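Local coordinates for protein tRNA delta(2)-isopentenylpyrophosphate transferase (Bacillus halodurans, PDB 3EXA) that probably transfers a dimethylallyl group from dimethylallyl diphosphate to the adenine at position 37 of tRNAs that read codons beginning with uridine, at residues D67-S73 / R230-Q236; K4-I8 / L94-G99; V193-L197 / I301-I305; Q38-D44 / L62-P68. The contacts are given in a common frame with arbitrary orientation. Residue numbers count along the deposited sequence, not the author numbering.

Contact 1 (D67-S73 / R230-Q236)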
loop_
_atom_site.group_PDB
_atom_site.type_symbol
_atom_site.label_atom_id
_atom_site.label_comp_id
_atom_site.label_asym_id
_atom_site.label_seq_id
_atom_site.Cartn_x
_atom_site.Cartn_y
_atom_site.Cartn_z
ATOM N N ASP A 67 27.619 1.968 -5.128
ATOM C CA ASP A 67 28.520 0.926 -4.638
ATOM C C ASP A 67 27.886 -0.435 -4.930
ATOM O O ASP A 67 26.688 -0.605 -4.755
ATOM C CB ASP A 67 28.733 1.094 -3.132
ATOM C CG ASP A 67 29.491 -0.065 -2.517
ATOM O OD1 ASP A 67 28.856 -1.076 -2.163
ATOM O OD2 ASP A 67 30.729 0.034 -2.402
ATOM N N PRO A 68 28.686 -1.425 -5.363
ATOM C CA PRO A 68 28.164 -2.763 -5.679
ATOM C C PRO A 68 27.292 -3.441 -4.629
ATOM O O PRO A 68 26.643 -4.443 -4.926
ATOM C CB PRO A 68 29.421 -3.571 -6.026
ATOM C CG PRO A 68 30.543 -2.803 -5.375
ATOM C CD PRO A 68 30.145 -1.368 -5.553
ATOM N N SER A 69 27.254 -2.894 -3.415
ATOM C CA SER A 69 26.415 -3.474 -2.364
ATOM C C SER A 69 25.016 -2.858 -2.381
ATOM O O SER A 69 24.079 -3.416 -1.809
ATOM C CB SER A 69 27.045 -3.263 -0.981
ATOM O OG SER A 69 26.984 -1.903 -0.587
ATOM N N GLU A 70 24.881 -1.709 -3.041
ATOM C CA GLU A 70 23.602 -1.002 -3.125
ATOM C C GLU A 70 22.726 -1.498 -4.259
ATOM O O GLU A 70 23.204 -2.119 -5.209
ATOM C CB GLU A 70 23.829 0.495 -3.323
ATOM C CG GLU A 70 24.868 1.102 -2.403
ATOM C CD GLU A 70 25.009 2.603 -2.596
ATOM O OE1 GLU A 70 24.103 3.350 -2.165
ATOM O OE2 GLU A 70 26.023 3.037 -3.186
ATOM N N SER A 71 21.435 -1.208 -4.163
ATOM C CA SER A 71 20.491 -1.608 -5.200
ATOM C C SER A 71 20.164 -0.388 -6.052
ATOM O O SER A 71 20.256 0.747 -5.584
ATOM C CB SER A 71 19.207 -2.135 -4.576
ATOM O OG SER A 71 18.497 -1.075 -3.974
ATOM N N PHE A 72 19.768 -0.630 -7.297
ATOM C CA PHE A 72 19.433 0.439 -8.231
ATOM C C PHE A 72 18.233 0.027 -9.082
ATOM O O PHE A 72 18.390 -0.520 -10.176
ATOM C CB PHE A 72 20.633 0.739 -9.141
ATOM C CG PHE A 72 20.525 2.047 -9.871
ATOM C CD1 PHE A 72 20.605 3.249 -9.176
ATOM C CD2 PHE A 72 20.298 2.080 -11.242
ATOM C CE1 PHE A 72 20.456 4.461 -9.835
ATOM C CE2 PHE A 72 20.149 3.287 -11.906
ATOM C CZ PHE A 72 20.226 4.482 -11.201
ATOM N N SER A 73 17.037 0.304 -8.575
ATOM C CA SER A 73 15.811 -0.054 -9.272
ATOM C C SER A 73 15.494 0.865 -10.444
ATOM O O SER A 73 16.114 1.917 -10.629
ATOM C CB SER A 73 14.621 -0.028 -8.307
ATOM O OG SER A 73 14.275 1.308 -7.968
ATOM N N ARG A 230 35.341 -9.479 -0.722
ATOM C CA ARG A 230 34.884 -8.458 0.205
ATOM C C ARG A 230 33.564 -8.863 0.830
ATOM O O ARG A 230 33.027 -8.152 1.676
ATOM C CB ARG A 230 34.766 -7.088 -0.476
ATOM C CG ARG A 230 33.848 -7.038 -1.671
ATOM C CD ARG A 230 33.611 -5.599 -2.123
ATOM N NE ARG A 230 32.827 -4.825 -1.156
ATOM C CZ ARG A 230 32.348 -3.607 -1.394
ATOM N NH1 ARG A 230 32.576 -3.029 -2.565
ATOM N NH2 ARG A 230 31.639 -2.971 -0.472
ATOM N N GLY A 231 33.045 -10.016 0.418
ATOM C CA GLY A 231 31.797 -10.501 0.983
ATOM C C GLY A 231 30.499 -10.117 0.294
ATOM O O GLY A 231 29.439 -10.244 0.896
ATOM N N ILE A 232 30.562 -9.651 -0.955
ATOM C CA ILE A 232 29.350 -9.266 -1.696
ATOM C C ILE A 232 28.615 -10.528 -2.188
ATOM O O ILE A 232 29.194 -11.362 -2.887
ATOM C CB ILE A 232 29.697 -8.384 -2.935
ATOM C CG1 ILE A 232 30.351 -7.063 -2.504
ATOM C CG2 ILE A 232 28.451 -8.086 -3.727
ATOM C CD1 ILE A 232 29.490 -6.200 -1.601
ATOM N N ARG A 233 27.341 -10.679 -1.833
ATOM C CA ARG A 233 26.605 -11.858 -2.274
ATOM C C ARG A 233 25.116 -11.614 -2.280
ATOM O O ARG A 233 24.601 -10.838 -1.476
ATOM C CB ARG A 233 26.935 -13.061 -1.373
ATOM C CG ARG A 233 26.294 -14.393 -1.800
ATOM C CD ARG A 233 26.619 -15.511 -0.796
ATOM N NE ARG A 233 27.329 -16.618 -1.426
ATOM C CZ ARG A 233 26.795 -17.400 -2.357
ATOM N NH1 ARG A 233 27.503 -18.380 -2.891
ATOM N NH2 ARG A 233 25.539 -17.212 -2.740
ATOM N N ASP A 234 24.423 -12.265 -3.212
ATOM C CA ASP A 234 22.972 -12.136 -3.314
ATOM C C ASP A 234 22.505 -10.685 -3.497
ATOM O O ASP A 234 21.422 -10.292 -3.040
ATOM C CB ASP A 234 22.352 -12.761 -2.070
ATOM C CG ASP A 234 22.697 -14.224 -1.952
ATOM O OD1 ASP A 234 22.831 -14.750 -0.824
ATOM O OD2 ASP A 234 22.830 -14.853 -3.019
ATOM N N CYS A 235 23.332 -9.895 -4.174
ATOM C CA CYS A 235 23.013 -8.501 -4.436
ATOM C C CYS A 235 22.705 -8.344 -5.906
ATOM O O CYS A 235 23.044 -9.201 -6.724
ATOM C CB CYS A 235 24.187 -7.587 -4.083
ATOM S SG CYS A 235 24.518 -7.368 -2.317
ATOM N N GLN A 236 22.074 -7.234 -6.248
ATOM C CA GLN A 236 21.742 -6.984 -7.637
ATOM C C GLN A 236 23.001 -7.076 -8.503
ATOM O O GLN A 236 23.058 -7.851 -9.464
ATOM C CB GLN A 236 21.115 -5.600 -7.770
ATOM C CG GLN A 236 20.594 -5.302 -9.146
ATOM C CD GLN A 236 20.137 -3.881 -9.256
ATOM O OE1 GLN A 236 19.414 -3.385 -8.394
ATOM N NE2 GLN A 236 20.554 -3.209 -10.318
#

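Contact 2 (K4-I8 / L94-G99)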
loop_
_atom_site.group_PDB
_atom_site.type_symbol
_atom_site.label_atom_id
_atom_site.label_comp_id
_atom_site.label_asym_id
_atom_site.label_seq_id
_atom_site.Cartn_x
_atom_site.Cartn_y
_atom_site.Cartn_z
ATOM N N LYS A 4 13.322 17.310 -26.391
ATOM C CA LYS A 4 13.805 16.337 -27.368
ATOM C C LYS A 4 14.671 15.268 -26.712
ATOM O O LYS A 4 15.493 15.572 -25.852
ATOM C CB LYS A 4 14.627 17.038 -28.448
ATOM C CG LYS A 4 13.853 18.022 -29.293
ATOM C CD LYS A 4 14.772 18.694 -30.297
ATOM C CE LYS A 4 14.028 19.757 -31.088
ATOM N NZ LYS A 4 14.934 20.554 -31.968
ATOM N N LEU A 5 14.492 14.019 -27.137
ATOM C CA LEU A 5 15.261 12.910 -26.583
ATOM C C LEU A 5 15.574 11.843 -27.622
ATOM O O LEU A 5 14.668 11.278 -28.237
ATOM C CB LEU A 5 14.494 12.273 -25.432
ATOM C CG LEU A 5 15.042 10.972 -24.864
ATOM C CD1 LEU A 5 16.508 11.117 -24.479
ATOM C CD2 LEU A 5 14.199 10.596 -23.663
ATOM N N VAL A 6 16.860 11.565 -27.816
ATOM C CA VAL A 6 17.267 10.539 -28.770
ATOM C C VAL A 6 17.603 9.263 -28.004
ATOM O O VAL A 6 18.344 9.310 -27.026
ATOM C CB VAL A 6 18.523 10.959 -29.581
ATOM C CG1 VAL A 6 18.928 9.822 -30.518
ATOM C CG2 VAL A 6 18.245 12.230 -30.383
ATOM N N ALA A 7 17.048 8.129 -28.431
ATOM C CA ALA A 7 17.346 6.863 -27.767
ATOM C C ALA A 7 18.011 5.907 -28.747
ATOM O O ALA A 7 17.564 5.764 -29.885
ATOM C CB ALA A 7 16.079 6.238 -27.205
ATOM N N ILE A 8 19.101 5.285 -28.310
ATOM C CA ILE A 8 19.825 4.324 -29.125
ATOM C C ILE A 8 19.775 3.021 -28.348
ATOM O O ILE A 8 20.386 2.887 -27.292
ATOM C CB ILE A 8 21.295 4.738 -29.331
ATOM C CG1 ILE A 8 21.359 6.120 -29.970
ATOM C CG2 ILE A 8 22.008 3.717 -30.212
ATOM C CD1 ILE A 8 22.758 6.655 -30.110
ATOM N N LEU A 94 21.642 18.176 -26.618
ATOM C CA LEU A 94 20.655 17.146 -26.912
ATOM C C LEU A 94 20.930 15.879 -26.099
ATOM O O LEU A 94 21.987 15.256 -26.237
ATOM C CB LEU A 94 20.677 16.822 -28.405
ATOM C CG LEU A 94 19.793 15.663 -28.851
ATOM C CD1 LEU A 94 18.340 15.960 -28.517
ATOM C CD2 LEU A 94 19.973 15.453 -30.332
ATOM N N PRO A 95 19.980 15.482 -25.238
ATOM C CA PRO A 95 20.138 14.285 -24.409
ATOM C C PRO A 95 20.001 12.972 -25.175
ATOM O O PRO A 95 19.060 12.777 -25.948
ATOM C CB PRO A 95 19.049 14.454 -23.357
ATOM C CG PRO A 95 17.960 15.091 -24.141
ATOM C CD PRO A 95 18.708 16.156 -24.929
ATOM N N PHE A 96 20.954 12.079 -24.928
ATOM C CA PHE A 96 21.026 10.762 -25.557
ATOM C C PHE A 96 20.888 9.630 -24.519
ATOM O O PHE A 96 21.678 9.541 -23.578
ATOM C CB PHE A 96 22.383 10.620 -26.274
ATOM C CG PHE A 96 22.405 11.149 -27.691
ATOM C CD1 PHE A 96 22.212 10.285 -28.771
ATOM C CD2 PHE A 96 22.641 12.496 -27.948
ATOM C CE1 PHE A 96 22.249 10.753 -30.092
ATOM C CE2 PHE A 96 22.680 12.973 -29.264
ATOM C CZ PHE A 96 22.484 12.094 -30.340
ATOM N N LEU A 97 19.878 8.782 -24.688
ATOM C CA LEU A 97 19.673 7.644 -23.803
ATOM C C LEU A 97 20.212 6.454 -24.587
ATOM O O LEU A 97 19.604 6.018 -25.580
ATOM C CB LEU A 97 18.185 7.446 -23.488
ATOM C CG LEU A 97 17.807 6.349 -22.478
ATOM C CD1 LEU A 97 18.436 6.628 -21.134
ATOM C CD2 LEU A 97 16.307 6.293 -22.336
ATOM N N VAL A 98 21.359 5.945 -24.133
ATOM C CA VAL A 98 22.060 4.840 -24.796
ATOM C C VAL A 98 22.145 3.523 -24.036
ATOM O O VAL A 98 22.393 3.501 -22.830
ATOM C CB VAL A 98 23.514 5.262 -25.176
ATOM C CG1 VAL A 98 24.221 4.126 -25.923
ATOM C CG2 VAL A 98 23.478 6.495 -26.038
ATOM N N GLY A 99 21.946 2.434 -24.775
ATOM C CA GLY A 99 22.011 1.098 -24.219
ATOM C C GLY A 99 20.946 0.856 -23.183
ATOM O O GLY A 99 19.925 1.546 -23.169
#

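Contact 3 (V193-L197 / I301-I305)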
loop_
_atom_site.group_PDB
_atom_site.type_symbol
_atom_site.label_atom_id
_atom_site.label_comp_id
_atom_site.label_asym_id
_atom_site.label_seq_id
_atom_site.Cartn_x
_atom_site.Cartn_y
_atom_site.Cartn_z
ATOM N N VAL A 193 13.022 10.199 -30.713
ATOM C CA VAL A 193 13.491 9.525 -31.908
ATOM C C VAL A 193 14.267 8.330 -31.346
ATOM O O VAL A 193 15.270 8.483 -30.636
ATOM C CB VAL A 193 14.427 10.416 -32.755
ATOM C CG1 VAL A 193 14.988 9.619 -33.925
ATOM C CG2 VAL A 193 13.658 11.620 -33.284
HETATM N N MSE A 194 13.766 7.138 -31.637
HETATM C CA MSE A 194 14.369 5.915 -31.155
HETATM C C MSE A 194 14.921 5.108 -32.324
HETATM O O MSE A 194 14.190 4.786 -33.257
HETATM C CB MSE A 194 13.313 5.104 -30.415
HETATM C CG MSE A 194 13.861 4.223 -29.322
HETATM SE SE MSE A 194 12.464 3.520 -28.181
HETATM C CE MSE A 194 13.152 1.728 -27.978
ATOM N N ILE A 195 16.208 4.791 -32.281
ATOM C CA ILE A 195 16.827 4.006 -33.346
ATOM C C ILE A 195 17.357 2.713 -32.751
ATOM O O ILE A 195 17.750 2.678 -31.589
ATOM C CB ILE A 195 18.017 4.751 -33.997
ATOM C CG1 ILE A 195 19.055 5.080 -32.929
ATOM C CG2 ILE A 195 17.536 6.029 -34.697
ATOM C CD1 ILE A 195 20.322 5.667 -33.469
ATOM N N GLY A 196 17.369 1.648 -33.541
ATOM C CA GLY A 196 17.874 0.384 -33.037
ATOM C C GLY A 196 18.984 -0.143 -33.923
ATOM O O GLY A 196 18.906 -0.038 -35.146
ATOM N N LEU A 197 20.027 -0.687 -33.299
ATOM C CA LEU A 197 21.163 -1.258 -34.014
ATOM C C LEU A 197 21.086 -2.783 -33.923
ATOM O O LEU A 197 20.993 -3.339 -32.827
ATOM C CB LEU A 197 22.474 -0.756 -33.401
ATOM C CG LEU A 197 22.565 0.775 -33.277
ATOM C CD1 LEU A 197 23.964 1.172 -32.823
ATOM C CD2 LEU A 197 22.233 1.422 -34.614
ATOM N N ILE A 301 22.478 7.550 -40.446
ATOM C CA ILE A 301 21.756 7.587 -39.180
ATOM C C ILE A 301 21.581 9.010 -38.678
ATOM O O ILE A 301 20.544 9.334 -38.111
ATOM C CB ILE A 301 22.490 6.783 -38.083
ATOM C CG1 ILE A 301 22.451 5.293 -38.416
ATOM C CG2 ILE A 301 21.831 7.034 -36.725
ATOM C CD1 ILE A 301 23.242 4.446 -37.461
ATOM N N HIS A 302 22.605 9.846 -38.869
ATOM C CA HIS A 302 22.551 11.230 -38.427
ATOM C C HIS A 302 21.523 12.006 -39.230
ATOM O O HIS A 302 20.774 12.824 -38.689
ATOM C CB HIS A 302 23.903 11.907 -38.585
ATOM C CG HIS A 302 23.835 13.403 -38.495
ATOM N ND1 HIS A 302 23.483 14.197 -39.563
ATOM C CD2 HIS A 302 24.040 14.241 -37.449
ATOM C CE1 HIS A 302 23.477 15.467 -39.182
ATOM N NE2 HIS A 302 23.810 15.519 -37.909
ATOM N N ASN A 303 21.506 11.764 -40.530
ATOM C CA ASN A 303 20.552 12.440 -41.371
ATOM C C ASN A 303 19.145 12.102 -40.900
ATOM O O ASN A 303 18.334 13.002 -40.688
ATOM C CB ASN A 303 20.741 12.029 -42.830
ATOM C CG ASN A 303 19.736 12.684 -43.738
ATOM O OD1 ASN A 303 18.755 12.063 -44.152
ATOM N ND2 ASN A 303 19.956 13.960 -44.040
ATOM N N PHE A 304 18.860 10.815 -40.707
ATOM C CA PHE A 304 17.531 10.405 -40.259
ATOM C C PHE A 304 17.122 10.994 -38.910
ATOM O O PHE A 304 16.003 11.484 -38.747
ATOM C CB PHE A 304 17.419 8.885 -40.180
ATOM C CG PHE A 304 16.146 8.428 -39.547
ATOM C CD1 PHE A 304 16.067 8.235 -38.166
ATOM C CD2 PHE A 304 15.009 8.231 -40.320
ATOM C CE1 PHE A 304 14.859 7.856 -37.549
ATOM C CE2 PHE A 304 13.794 7.854 -39.724
ATOM C CZ PHE A 304 13.725 7.663 -38.326
ATOM N N ILE A 305 18.032 10.927 -37.944
ATOM C CA ILE A 305 17.789 11.455 -36.613
ATOM C C ILE A 305 17.587 12.964 -36.657
ATOM O O ILE A 305 16.559 13.473 -36.209
ATOM C CB ILE A 305 18.965 11.120 -35.673
ATOM C CG1 ILE A 305 18.957 9.626 -35.356
ATOM C CG2 ILE A 305 18.875 11.940 -34.406
ATOM C CD1 ILE A 305 20.098 9.182 -34.455
#

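Contact 4 (Q38-D44 / L62-P68)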
loop_
_atom_site.group_PDB
_atom_site.type_symbol
_atom_site.label_atom_id
_atom_site.label_comp_id
_atom_site.label_asym_id
_atom_site.label_seq_id
_atom_site.Cartn_x
_atom_site.Cartn_y
_atom_site.Cartn_z
ATOM N N GLN A 38 26.187 -0.373 -15.414
ATOM C CA GLN A 38 27.225 0.642 -15.526
ATOM C C GLN A 38 27.274 1.545 -14.301
ATOM O O GLN A 38 28.231 2.300 -14.135
ATOM C CB GLN A 38 26.981 1.533 -16.744
ATOM C CG GLN A 38 26.925 0.816 -18.071
ATOM C CD GLN A 38 28.270 0.293 -18.491
ATOM O OE1 GLN A 38 28.859 -0.544 -17.810
ATOM N NE2 GLN A 38 28.770 0.784 -19.616
ATOM N N VAL A 39 26.249 1.491 -13.455
ATOM C CA VAL A 39 26.228 2.359 -12.278
ATOM C C VAL A 39 27.183 1.912 -11.185
ATOM O O VAL A 39 27.712 2.743 -10.446
ATOM C CB VAL A 39 24.801 2.481 -11.648
ATOM C CG1 VAL A 39 23.761 2.764 -12.739
ATOM C CG2 VAL A 39 24.454 1.231 -10.848
ATOM N N TYR A 40 27.418 0.605 -11.099
ATOM C CA TYR A 40 28.286 0.045 -10.059
ATOM C C TYR A 40 29.770 0.258 -10.287
ATOM O O TYR A 40 30.342 -0.253 -11.244
ATOM C CB TYR A 40 28.002 -1.452 -9.903
ATOM C CG TYR A 40 26.587 -1.752 -9.462
ATOM C CD1 TYR A 40 26.167 -1.462 -8.160
ATOM C CD2 TYR A 40 25.664 -2.291 -10.344
ATOM C CE1 TYR A 40 24.860 -1.702 -7.752
ATOM C CE2 TYR A 40 24.355 -2.533 -9.950
ATOM C CZ TYR A 40 23.959 -2.239 -8.657
ATOM O OH TYR A 40 22.660 -2.477 -8.262
ATOM N N ARG A 41 30.400 1.007 -9.395
ATOM C CA ARG A 41 31.824 1.254 -9.524
ATOM C C ARG A 41 32.670 0.096 -9.023
ATOM O O ARG A 41 32.300 -0.595 -8.073
ATOM C CB ARG A 41 32.211 2.545 -8.802
ATOM C CG ARG A 41 31.302 2.904 -7.674
ATOM C CD ARG A 41 31.510 4.343 -7.313
ATOM N NE ARG A 41 30.383 4.836 -6.539
ATOM C CZ ARG A 41 30.253 6.089 -6.122
ATOM N NH1 ARG A 41 31.188 6.987 -6.405
ATOM N NH2 ARG A 41 29.183 6.442 -5.424
ATOM N N GLY A 42 33.807 -0.105 -9.686
ATOM C CA GLY A 42 34.715 -1.182 -9.336
ATOM C C GLY A 42 34.434 -2.401 -10.192
ATOM O O GLY A 42 35.165 -3.390 -10.140
HETATM N N MSE A 43 33.354 -2.316 -10.967
HETATM C CA MSE A 43 32.920 -3.376 -11.868
HETATM C C MSE A 43 33.016 -2.805 -13.275
HETATM O O MSE A 43 32.017 -2.392 -13.861
HETATM C CB MSE A 43 31.473 -3.770 -11.542
HETATM C CG MSE A 43 31.339 -4.524 -10.214
HETATM SE SE MSE A 43 29.546 -4.692 -9.499
HETATM C CE MSE A 43 28.942 -6.311 -10.356
ATOM N N ASP A 44 34.227 -2.768 -13.811
ATOM C CA ASP A 44 34.440 -2.204 -15.134
ATOM C C ASP A 44 34.512 -3.260 -16.228
ATOM O O ASP A 44 33.918 -3.106 -17.296
ATOM C CB ASP A 44 35.724 -1.371 -15.134
ATOM C CG ASP A 44 35.771 -0.368 -13.992
ATOM O OD1 ASP A 44 34.760 0.339 -13.780
ATOM O OD2 ASP A 44 36.821 -0.278 -13.315
ATOM N N LEU A 62 25.423 8.907 -15.080
ATOM C CA LEU A 62 24.939 7.697 -14.438
ATOM C C LEU A 62 25.919 6.534 -14.510
ATOM O O LEU A 62 25.531 5.365 -14.566
ATOM C CB LEU A 62 23.591 7.312 -15.041
ATOM C CG LEU A 62 22.350 7.926 -14.368
ATOM C CD1 LEU A 62 22.620 9.328 -13.818
ATOM C CD2 LEU A 62 21.236 7.943 -15.379
ATOM N N ILE A 63 27.200 6.870 -14.523
ATOM C CA ILE A 63 28.239 5.863 -14.550
ATOM C C ILE A 63 29.007 5.970 -13.243
ATOM O O ILE A 63 29.422 7.062 -12.845
ATOM C CB ILE A 63 29.226 6.089 -15.694
ATOM C CG1 ILE A 63 28.485 6.145 -17.022
ATOM C CG2 ILE A 63 30.244 4.965 -15.716
ATOM C CD1 ILE A 63 27.901 4.836 -17.452
ATOM N N ASP A 64 29.186 4.838 -12.572
ATOM C CA ASP A 64 29.923 4.827 -11.326
ATOM C C ASP A 64 29.286 5.710 -10.261
ATOM O O ASP A 64 29.949 6.566 -9.687
ATOM C CB ASP A 64 31.362 5.271 -11.607
ATOM C CG ASP A 64 32.131 4.236 -12.390
ATOM O OD1 ASP A 64 33.150 4.565 -13.024
ATOM O OD2 ASP A 64 31.718 3.062 -12.364
ATOM N N ILE A 65 28.006 5.485 -9.982
ATOM C CA ILE A 65 27.289 6.279 -8.984
ATOM C C ILE A 65 26.752 5.461 -7.801
ATOM O O ILE A 65 26.191 6.022 -6.856
ATOM C CB ILE A 65 26.087 6.987 -9.619
ATOM C CG1 ILE A 65 25.191 5.939 -10.282
ATOM C CG2 ILE A 65 26.558 8.023 -10.627
ATOM C CD1 ILE A 65 23.841 6.463 -10.694
ATOM N N LYS A 66 26.907 4.142 -7.856
ATOM C CA LYS A 66 26.417 3.265 -6.794
ATOM C C LYS A 66 27.403 2.160 -6.424
ATOM O O LYS A 66 27.955 1.494 -7.297
ATOM C CB LYS A 66 25.094 2.624 -7.220
ATOM C CG LYS A 66 23.887 3.535 -7.137
ATOM C CD LYS A 66 23.346 3.565 -5.729
ATOM C CE LYS A 66 22.092 4.396 -5.647
ATOM N NZ LYS A 66 21.540 4.326 -4.273
ATOM N N ASP A 67 27.619 1.968 -5.128
ATOM C CA ASP A 67 28.520 0.926 -4.638
ATOM C C ASP A 67 27.886 -0.435 -4.930
ATOM O O ASP A 67 26.688 -0.605 -4.755
ATOM C CB ASP A 67 28.733 1.094 -3.132
ATOM C CG ASP A 67 29.491 -0.065 -2.517
ATOM O OD1 ASP A 67 28.856 -1.076 -2.163
ATOM O OD2 ASP A 67 30.729 0.034 -2.402
ATOM N N PRO A 68 28.686 -1.425 -5.363
ATOM C CA PRO A 68 28.164 -2.763 -5.679
ATOM C C PRO A 68 27.292 -3.441 -4.629
ATOM O O PRO A 68 26.643 -4.443 -4.926
ATOM C CB PRO A 68 29.421 -3.571 -6.026
ATOM C CG PRO A 68 30.543 -2.803 -5.375
ATOM C CD PRO A 68 30.145 -1.368 -5.553
#

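Contact 1 (D67-S73 / R230-Q236)
Two loops meet here, and the hydrogen bonds sit at one end. The amide of Q236 grips the backbone of F72. F72 N donates to Q236 OE1 at 3.0 Å and nearly straight. Q236 NE2 returns a weak bond to F72 O at 3.5 Å. Q236 OE1 also accepts from H125 of the second subunit, so this point also touches the second subunit of the assembly. Charge acts at the other end. D67 OD2 and R230 NH1 form a long, weak salt bridge, 3.6 Å, and R230 NH1 also lies 3.5 Å from P68 CG. The other carboxylate oxygen of D67 is used locally. D67 OD1 accepts from S69 N at 2.7 Å, an Asx turn, inside the type I turn D67-E70. Van der Waals contacts fill the middle. S69 CB meets I232 CD1 at 3.9 Å, and C235 SG lies 4.0 Å from S69 O. G231, at positive phi, closes the C-terminal end of helix 220-229 in a Schellman motif. S73 is the N-cap of helix 74-90, and F72 packs on F77 and L80 of that helix. The contact thus ties the loop before helix 74-90 to the loop between helices 220-229 and 244-251.

Contact 2 (K4-I8 / L94-G99)
Strands 4-8 and 94-98 run parallel side by side, with axes 4.7 Å apart at closest approach and 27° between their directions. Four backbone hydrogen bonds join them: V6 N to P95 O (3.1 Å), L97 N to V6 O (2.8 Å), I8 N to L97 O (2.9 Å) and G99 N to I8 O (3.0 Å). V6, I8, F96 and V98 share one sheet face. F96 has chi1 at -87°, which lays its ring against V6. V6 CB sits over the ring face, 4.0 Å from the centroid, a CH-pi contact. V6, at t, sets CG1 3.5 Å from F96 CE1 and CG2 3.7 Å from L94 CD2. I8 takes m, then t. This extended form carries I8 CD1 to the ring edge, 3.9 Å from F96 CD1, and to 4.1 Å from V98 CG2. A7 and L97 point to the other face. L5 is t, then p, and its CD1 reaches P95 CG and L97 CB, both at 4.2 Å. G99 has positive phi, which favours glycine, and lies near K16 of the predicted ATP-binding P-loop. The pair lies at the centre of the parallel P-loop NTPase sheet. Helix 74-90 covers the face of L5 and L97. Helices 16-25 and 294-317 cover the face of V6 and F96. Strand 191-198 continues the sheet beyond strand 4-9.

Contact 3 (V193-L197 / I301-I305)
I195 lies across the gap between I301 and I305, one helical turn apart. I195 CD1 is 3.8 Å from I301 CG2 and 3.7 Å from I305 CD1. Its chi1 is p and its chi2 is t, so the ethyl arm extends to the helix. I195 CG2 faces F304 instead, 4.3 Å from F304 CE1. V193 takes the next place along the strand face. V193 CG1 is 4.0 Å from F304 CE1 and 4.2 Å from I305 CG1. No hydrogen bond crosses between the two segments; the contact is wholly apolar. This is a helix laid on the face of a parallel alpha/beta sheet, as in other P-loop NTPases. The strand and helix segments run nearly antiparallel, at 155°, with axes 10.2 Å apart at closest approach. The strand side chains that face the helix come from V193 and I195, while selenomethionine M194, between them, points away and packs on A7 and V9 of strand 4-9. At the far end L197 CD2 touches I301 CD1 at 4.3 Å. L197 also packs on V14 of the predicted ATP-binding loop. I301 and I305 reach L23 of helix 16-25, and F304 meets T285 of the edge strand 284-288.

Contact 4 (Q38-D44 / L62-P68)
The hydrogen bonds between these two loops are all made by backbone groups. Q38 O accepts from D64 N at 3.1 Å. V39 O takes two donors, I65 N at 2.8 Å and K66 N at 3.1 Å. R41 N then donates to K66 O at 3.3 Å, and K66 O also receives a CA-H...O contact from Y40 CA at 3.1 Å. Y40 and K66 form a single beta bridge, and no regular strand extends from it. The loops follow strands 29-33 and 60-61, at one side of the parallel sheet of this P-loop NTPase fold. Residues 35-38, which include Q38, probably contact substrate tRNA, as inferred from relatives. The type II turn Y40-M43 has G42 at positive phi, where a side chain would clash with the preceding carbonyl. D44 OD1 and D64 OD2 are like charges 4.3 Å apart, and K49 bridges both. K49 also donates to Y40 O. Y40 OH bonds E70 O, and D67 OD1 accepts from S69. Apolar atoms close the rest. V39 CB meets I65 CG1 at 3.7 Å, and the SE of selenomethionine M43 lies 3.7 Å from P68 CB. P68 and M43 both pack on L227 of helix 220-229.

Overall arrangement
Contacts 2 and 3 belong to the sheet and the helix on its face. Their centres are about 10 Å apart, and strands 4-9 and 191-198 are neighbours hydrogen-bonded through A7. Contacts 1 and 4 form a second cluster, with centres about 11 Å apart. They share D67 and P68, and Y40 OH joins E70 O. Contacts 1 and 3 lie on opposite sides of the chain's centre, with centres about 35 Å apart. Along the chain, contact 4 is nested in the loop closed by contact 2, and contact 1 crosses contacts 2 and 3. The predicted ATP-binding loop follows strand 4-9, so the core carries it, while the outer loop cluster includes part of the likely tRNA-binding region.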